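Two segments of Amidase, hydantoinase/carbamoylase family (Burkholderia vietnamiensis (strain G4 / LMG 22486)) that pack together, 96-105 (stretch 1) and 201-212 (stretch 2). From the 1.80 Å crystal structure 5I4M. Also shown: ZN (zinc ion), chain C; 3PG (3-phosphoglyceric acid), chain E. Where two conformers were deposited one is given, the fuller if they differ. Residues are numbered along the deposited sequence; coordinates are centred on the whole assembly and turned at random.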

# COMPACT_ATOMS: atom_id res chain seq x y z
N ALA A 96 -16.34 24.62 -41.43
CA ALA A 96 -14.93 24.28 -41.59
C ALA A 96 -14.47 23.44 -40.41
O ALA A 96 -14.97 23.56 -39.29
CB ALA A 96 -14.08 25.54 -41.71
N ALA A 97 -13.51 22.55 -40.68
CA ALA A 97 -12.92 21.75 -39.63
C ALA A 97 -12.13 22.65 -38.68
O ALA A 97 -11.49 23.61 -39.12
CB ALA A 97 -12.01 20.67 -40.21
N PRO A 98 -12.17 22.39 -37.38
CA PRO A 98 -11.55 23.31 -36.42
C PRO A 98 -10.05 23.08 -36.29
O PRO A 98 -9.53 21.99 -36.54
CB PRO A 98 -12.26 22.98 -35.11
CG PRO A 98 -12.57 21.50 -35.24
CD PRO A 98 -12.93 21.32 -36.70
N VAL A 99 -9.36 24.14 -35.90
CA VAL A 99 -8.01 24.03 -35.36
C VAL A 99 -8.16 23.96 -33.85
O VAL A 99 -8.75 24.85 -33.24
CB VAL A 99 -7.13 25.21 -35.78
CG1 VAL A 99 -5.79 25.14 -35.07
CG2 VAL A 99 -6.94 25.20 -37.29
N VAL A 100 -7.67 22.88 -33.24
CA VAL A 100 -7.97 22.66 -31.83
C VAL A 100 -6.69 22.73 -31.02
O VAL A 100 -5.58 22.48 -31.51
CB VAL A 100 -8.69 21.32 -31.58
CG1 VAL A 100 -9.86 21.14 -32.55
CG2 VAL A 100 -7.72 20.17 -31.67
N THR A 101 -6.85 23.11 -29.76
CA THR A 101 -5.78 23.05 -28.79
C THR A 101 -6.39 22.56 -27.49
O THR A 101 -7.60 22.44 -27.36
CB THR A 101 -5.10 24.41 -28.60
OG1 THR A 101 -3.89 24.24 -27.87
CG2 THR A 101 -6.02 25.36 -27.83
N GLY A 102 -5.54 22.29 -26.52
CA GLY A 102 -6.07 21.85 -25.26
C GLY A 102 -5.22 20.81 -24.60
O GLY A 102 -4.17 20.41 -25.13
N SER A 103 -5.67 20.34 -23.45
CA SER A 103 -4.85 19.48 -22.61
C SER A 103 -5.76 18.90 -21.54
O SER A 103 -6.94 18.66 -21.79
CB SER A 103 -3.68 20.29 -22.03
OG SER A 103 -2.60 19.48 -21.59
N HIS A 104 -5.24 18.68 -20.34
CA HIS A 104 -6.02 18.08 -19.28
C HIS A 104 -6.05 18.97 -18.05
O HIS A 104 -5.08 19.67 -17.74
CB HIS A 104 -5.47 16.70 -18.90
CG HIS A 104 -4.03 16.71 -18.50
ND1 HIS A 104 -3.61 16.67 -17.19
CD2 HIS A 104 -2.90 16.74 -19.25
CE1 HIS A 104 -2.29 16.68 -17.14
NE2 HIS A 104 -1.83 16.71 -18.38
N ALA A 105 -7.16 18.92 -17.33
CA ALA A 105 -7.27 19.64 -16.07
C ALA A 105 -7.04 18.76 -14.85
O ALA A 105 -6.87 19.29 -13.75
CB ALA A 105 -8.64 20.31 -15.97
N GLY A 201 -15.01 11.29 -34.34
CA GLY A 201 -15.75 11.33 -35.58
C GLY A 201 -15.50 12.60 -36.38
O GLY A 201 -15.48 12.55 -37.62
N ARG A 202 -15.30 13.71 -35.71
CA ARG A 202 -15.18 15.00 -36.38
C ARG A 202 -13.78 15.12 -36.96
O ARG A 202 -12.79 14.87 -36.26
CB ARG A 202 -15.42 16.15 -35.40
CG ARG A 202 -16.84 16.34 -34.97
CD ARG A 202 -16.97 17.70 -34.34
NE ARG A 202 -16.21 17.81 -33.09
CZ ARG A 202 -15.47 18.86 -32.77
NH1 ARG A 202 -15.36 19.88 -33.62
NH2 ARG A 202 -14.84 18.90 -31.61
N LYS A 203 -13.69 15.53 -38.22
CA LYS A 203 -12.40 15.87 -38.79
C LYS A 203 -11.85 17.11 -38.10
O LYS A 203 -12.58 18.10 -37.90
CB LYS A 203 -12.51 16.11 -40.29
N LEU A 204 -10.59 17.06 -37.72
CA LEU A 204 -9.88 18.23 -37.21
C LEU A 204 -8.93 18.73 -38.29
O LEU A 204 -8.25 17.93 -38.94
CB LEU A 204 -9.09 17.89 -35.94
CG LEU A 204 -9.89 17.20 -34.83
CD1 LEU A 204 -9.00 16.85 -33.63
CD2 LEU A 204 -11.07 18.05 -34.39
N HIS A 205 -8.89 20.04 -38.48
CA HIS A 205 -7.98 20.61 -39.46
C HIS A 205 -6.53 20.51 -38.99
O HIS A 205 -5.64 20.16 -39.78
CB HIS A 205 -8.35 22.07 -39.74
CG HIS A 205 -7.49 22.71 -40.78
ND1 HIS A 205 -7.44 22.26 -42.08
CD2 HIS A 205 -6.65 23.77 -40.72
CE1 HIS A 205 -6.61 23.01 -42.78
NE2 HIS A 205 -6.12 23.94 -41.97
N ALA A 206 -6.28 20.82 -37.72
CA ALA A 206 -4.96 20.74 -37.11
C ALA A 206 -5.14 20.81 -35.61
O ALA A 206 -6.15 21.31 -35.12
CB ALA A 206 -4.04 21.86 -37.60
N ALA A 207 -4.13 20.32 -34.89
CA ALA A 207 -4.17 20.31 -33.43
C ALA A 207 -2.79 20.68 -32.89
O ALA A 207 -1.77 20.30 -33.46
CB ALA A 207 -4.59 18.94 -32.89
N PHE A 208 -2.78 21.48 -31.82
CA PHE A 208 -1.55 21.84 -31.13
C PHE A 208 -1.81 21.72 -29.63
O PHE A 208 -2.86 22.14 -29.16
CB PHE A 208 -1.10 23.28 -31.43
CG PHE A 208 -0.76 23.54 -32.87
CD1 PHE A 208 0.53 23.35 -33.34
CD2 PHE A 208 -1.74 23.98 -33.75
CE1 PHE A 208 0.84 23.58 -34.67
CE2 PHE A 208 -1.44 24.23 -35.07
CZ PHE A 208 -0.14 24.03 -35.54
N GLU A 209 -0.85 21.17 -28.89
CA GLU A 209 -0.93 21.16 -27.43
C GLU A 209 0.30 21.85 -26.85
O GLU A 209 1.44 21.52 -27.19
CB GLU A 209 -1.07 19.74 -26.88
CG GLU A 209 -1.08 19.68 -25.34
CD GLU A 209 -1.51 18.33 -24.80
OE1 GLU A 209 -1.78 17.43 -25.62
OE2 GLU A 209 -1.60 18.16 -23.56
N LEU A 210 0.05 22.80 -25.96
CA LEU A 210 1.08 23.51 -25.22
C LEU A 210 1.26 22.84 -23.86
O LEU A 210 0.27 22.54 -23.17
CB LEU A 210 0.66 24.98 -25.07
CG LEU A 210 1.42 25.88 -24.10
CD1 LEU A 210 2.85 26.06 -24.55
CD2 LEU A 210 0.69 27.23 -24.00
N HIS A 211 2.50 22.57 -23.46
CA HIS A 211 2.75 21.81 -22.23
C HIS A 211 4.12 22.17 -21.68
O HIS A 211 5.02 22.56 -22.42
CB HIS A 211 2.68 20.31 -22.51
CG HIS A 211 2.30 19.47 -21.33
ND1 HIS A 211 3.16 19.22 -20.28
CD2 HIS A 211 1.15 18.81 -21.05
CE1 HIS A 211 2.55 18.43 -19.40
NE2 HIS A 211 1.33 18.18 -19.84
N ILE A 212 4.29 22.03 -20.36
CA ILE A 212 5.63 22.17 -19.82
C ILE A 212 6.43 20.92 -20.19
O ILE A 212 5.87 19.83 -20.37
CB ILE A 212 5.64 22.38 -18.29
CG1 ILE A 212 4.90 21.25 -17.58
CG2 ILE A 212 5.04 23.74 -17.93
CD1 ILE A 212 5.32 21.08 -16.14
ZN ZN C . 0.27 16.46 -18.88
C1 3PG E . 2.49 10.03 -18.76
O1 3PG E . 2.79 9.53 -17.65
O2 3PG E . 3.35 10.32 -19.62
C2 3PG E . 1.04 10.27 -19.04
O3 3PG E . 0.82 10.37 -20.46
C3 3PG E . 0.64 11.58 -18.38
O1P 3PG E . 1.36 12.65 -18.99
P 3PG E . 1.42 14.10 -18.23
O2P 3PG E . 0.02 14.39 -17.76
O3P 3PG E . 2.39 13.86 -17.08
O4P 3PG E . 1.90 15.06 -19.33
O HOH W 1 -2.74 23.69 -25.41
O HOH W 2 -4.52 18.26 -26.78
O HOH W 3 -0.56 21.48 -20.80
O HOH W 4 -0.34 15.81 -20.87

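Val100 covers the most surface in this contact, where the two strands run parallel. Its backbone bonds twice to the partner strand. Val100 N donates to Ala206 O at 2.9 Å, and Val100 O accepts from Phe208 N at 3.0 Å. These two bonds bracket Ala207, whose CA lies 3.2 Å from Val100 O in a CA-H...O contact. The side chains of Val100 and Ala207 share a face of the sheet, with Val100 CG2 3.6 Å from Ala207 CB. Val100 CG1 also packs on Leu204 CD2 at 3.8 Å.

Pro98 makes the first hydrogen bond across the stretches. Pro98 O accepts a hydrogen bond from His205 N at 2.8 Å. Its ring touches Leu204, with Pro98 CG 3.9 Å from Leu204 CD2.

Val99 points to the other face, with Ala206 and Phe208. Val99 CG1 meets the edge of the Phe208 ring, 4.4 Å from Phe208 CD2. Val99 CG2 approaches the edge of the His205 ring, 3.7 Å from His205 CD2.

Farther along, side chains take over the bonding. Thr101 OG1 donates to Phe208 O at 2.7 Å, and Ser103 OG donates to Glu209 OE2 at 2.6 Å. The zinc ion then joins the stretches, bound by His104 NE2 and His211 NE2, each at 2.2 Å.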